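Long-range contact in autoinducer 2-binding protein LsrB (Clostridium saccharobutylicum DSM 13864, PDB 6DSP), which binds the quorum-sensing signal autoinducer-2 as a receptor of the LsrB family of bacterial solute-binding proteins: residues W158-A163 / I221-T226. Numbering follows the deposited sequence.
Sequences WHYSNA and ICNDST. With PAV ((2R,4S)-2-methyl-2,3,3,4-tetrahydroxytetrahydrofuran), chain C.
I221 lies side by side with W158 and covers one face of its indole: CG2 stands 4.0 Å from the centroid of the six-membered ring, a CH-pi contact, while CD1 reaches CE2 and CZ2. The amide of N223 meets the same indole at its edge, the two planes 79° apart, with OD1 3.3 Å from W158 CE3. Its chi1 (50°) puts CG between the backbone N and the carbonyl carbon, and the amide beyond it lies between the W158 edge and one face of Y160; its ND2 sits 3.6 Å above the plane of Y160, offset toward the rim, and OD1 approaches Y160 CD1 at 3.2 Å. OD1 is buried with no hydrogen-bond partner. The segments belong to neighbouring parallel strands, 155-160 and 219-222, in the four-stranded sheet of one lobe of the periplasmic-binding-protein fold. H159 N donates a nearly straight bond (2.9 Å, 169°) to I221 O. Beyond the strands, N223 centres an inverse gamma turn and D224 lays its CB against Y160 CA and CB. D224 OD2 accepts from T226 N and A227 N, capping helix 227-237, while OD1 accepts from Q168 NE2, itself a ligand donor. Next along, S225 N donates to the ring oxygen O5 of bound autoinducer-2 at 2.9 Å.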
loop_
_atom_site.group_PDB
_atom_site.type_symbol
_atom_site.label_atom_id
_atom_site.label_comp_id
_atom_site.label_asym_id
_atom_site.label_seq_id
_atom_site.Cartn_x
_atom_site.Cartn_y
_atom_site.Cartn_z
ATOM N N TRP A 158 -0.300 -12.769 9.874
ATOM C CA TRP A 158 -0.532 -11.695 8.916
ATOM C C TRP A 158 -1.873 -11.918 8.210
ATOM O O TRP A 158 -2.246 -13.064 7.907
ATOM C CB TRP A 158 0.576 -11.669 7.845
ATOM C CG TRP A 158 1.947 -11.399 8.372
ATOM C CD1 TRP A 158 2.754 -12.270 9.051
ATOM C CD2 TRP A 158 2.697 -10.196 8.204
ATOM N NE1 TRP A 158 3.954 -11.653 9.344
ATOM C CE2 TRP A 158 3.946 -10.385 8.829
ATOM C CE3 TRP A 158 2.436 -8.976 7.579
ATOM C CZ2 TRP A 158 4.917 -9.381 8.881
ATOM C CZ3 TRP A 158 3.389 -7.986 7.617
ATOM C CH2 TRP A 158 4.623 -8.191 8.246
ATOM N N HIS A 159 -2.606 -10.827 7.991
ATOM C CA HIS A 159 -3.895 -10.821 7.272
ATOM C C HIS A 159 -3.816 -9.687 6.259
ATOM O O HIS A 159 -3.756 -8.513 6.637
ATOM C CB HIS A 159 -5.051 -10.600 8.265
ATOM C CG HIS A 159 -6.398 -10.427 7.611
ATOM N ND1 HIS A 159 -7.527 -10.078 8.329
ATOM C CD2 HIS A 159 -6.788 -10.511 6.309
ATOM C CE1 HIS A 159 -8.555 -9.960 7.500
ATOM N NE2 HIS A 159 -8.133 -10.214 6.272
ATOM N N TYR A 160 -3.777 -10.036 4.974
ATOM C CA TYR A 160 -3.704 -8.987 3.950
ATOM C C TYR A 160 -4.481 -9.440 2.714
ATOM O O TYR A 160 -5.379 -10.281 2.803
ATOM C CB TYR A 160 -2.264 -8.501 3.752
ATOM C CG TYR A 160 -1.196 -9.503 3.389
ATOM C CD1 TYR A 160 -0.598 -10.304 4.353
ATOM C CD2 TYR A 160 -0.732 -9.587 2.077
ATOM C CE1 TYR A 160 0.462 -11.147 4.016
ATOM C CE2 TYR A 160 0.302 -10.451 1.745
ATOM C CZ TYR A 160 0.890 -11.221 2.726
ATOM O OH TYR A 160 1.940 -12.044 2.431
ATOM N N SER A 161 -4.170 -8.837 1.564
ATOM C CA SER A 161 -5.023 -8.994 0.387
ATOM C C SER A 161 -4.857 -10.339 -0.308
ATOM O O SER A 161 -5.831 -11.063 -0.499
ATOM C CB SER A 161 -4.791 -7.843 -0.579
ATOM O OG SER A 161 -3.450 -7.816 -1.054
ATOM N N ASN A 162 -3.652 -10.651 -0.778
ATOM C CA ASN A 162 -3.465 -11.839 -1.597
ATOM C C ASN A 162 -1.980 -12.194 -1.630
ATOM O O ASN A 162 -1.116 -11.378 -1.283
ATOM C CB ASN A 162 -4.071 -11.658 -3.014
ATOM C CG ASN A 162 -3.244 -10.700 -3.888
ATOM O OD1 ASN A 162 -2.122 -11.007 -4.237
ATOM N ND2 ASN A 162 -3.800 -9.519 -4.212
ATOM N N ALA A 163 -1.689 -13.417 -2.097
ATOM C CA ALA A 163 -0.373 -14.021 -1.998
ATOM C C ALA A 163 0.590 -13.538 -3.081
ATOM O O ALA A 163 1.768 -13.906 -3.022
ATOM C CB ALA A 163 -0.492 -15.536 -2.106
ATOM N N ILE A 221 -1.359 -8.737 12.191
ATOM C CA ILE A 221 -0.749 -7.666 11.400
ATOM C C ILE A 221 -1.528 -7.585 10.093
ATOM O O ILE A 221 -1.453 -8.497 9.268
ATOM C CB ILE A 221 0.746 -7.931 11.123
ATOM C CG1 ILE A 221 1.531 -8.135 12.451
ATOM C CG2 ILE A 221 1.322 -6.772 10.327
ATOM C CD1 ILE A 221 2.970 -8.602 12.204
ATOM N N CYS A 222 -2.241 -6.482 9.904
ATOM C CA CYS A 222 -3.166 -6.318 8.774
ATOM C C CYS A 222 -2.597 -5.287 7.801
ATOM O O CYS A 222 -3.057 -4.137 7.771
ATOM C CB CYS A 222 -4.524 -5.861 9.303
ATOM S SG CYS A 222 -5.253 -7.103 10.398
ATOM N N ASN A 223 -1.600 -5.704 6.996
ATOM C CA ASN A 223 -0.907 -4.811 6.069
ATOM C C ASN A 223 -1.677 -4.589 4.767
ATOM O O ASN A 223 -1.147 -4.787 3.671
ATOM C CB ASN A 223 0.510 -5.324 5.778
ATOM C CG ASN A 223 0.540 -6.813 5.384
ATOM O OD1 ASN A 223 -0.101 -7.657 6.029
ATOM N ND2 ASN A 223 1.331 -7.134 4.375
ATOM N N ASP A 224 -2.939 -4.169 4.901
ATOM C CA ASP A 224 -3.829 -3.930 3.774
ATOM C C ASP A 224 -4.989 -3.073 4.270
ATOM O O ASP A 224 -5.529 -3.306 5.355
ATOM C CB ASP A 224 -4.339 -5.247 3.206
ATOM C CG ASP A 224 -5.455 -5.022 2.191
ATOM O OD1 ASP A 224 -5.130 -4.571 1.066
ATOM O OD2 ASP A 224 -6.641 -5.238 2.541
ATOM N N SER A 225 -5.389 -2.096 3.446
ATOM C CA SER A 225 -6.382 -1.094 3.812
ATOM C C SER A 225 -7.807 -1.647 3.946
ATOM O O SER A 225 -8.677 -0.929 4.453
ATOM C CB SER A 225 -6.374 0.083 2.855
ATOM O OG SER A 225 -6.840 -0.311 1.591
ATOM N N THR A 226 -8.062 -2.866 3.475
ATOM C CA THR A 226 -9.330 -3.550 3.678
ATOM C C THR A 226 -9.238 -4.520 4.846
ATOM O O THR A 226 -10.135 -4.574 5.700
ATOM C CB THR A 226 -9.750 -4.326 2.404
ATOM O OG1 THR A 226 -9.671 -3.477 1.261
ATOM C CG2 THR A 226 -11.172 -4.786 2.520
HETATM O O2 PAV C . -1.600 -1.401 2.647
HETATM C C2 PAV C . -2.213 -0.682 1.556
HETATM C C1 PAV C . -2.700 0.724 1.968
HETATM O O5 PAV C . -3.526 -1.438 1.319
HETATM C C5 PAV C . -3.887 -1.208 0.026
HETATM C C4 PAV C . -2.710 -0.502 -0.671
HETATM O O4 PAV C . -2.469 -1.079 -1.951
HETATM C C3 PAV C . -1.582 -0.705 0.345
HETATM O O3 PAV C . -0.650 0.339 0.259
HETATM O O13 PAV C . -0.969 -1.959 0.145
#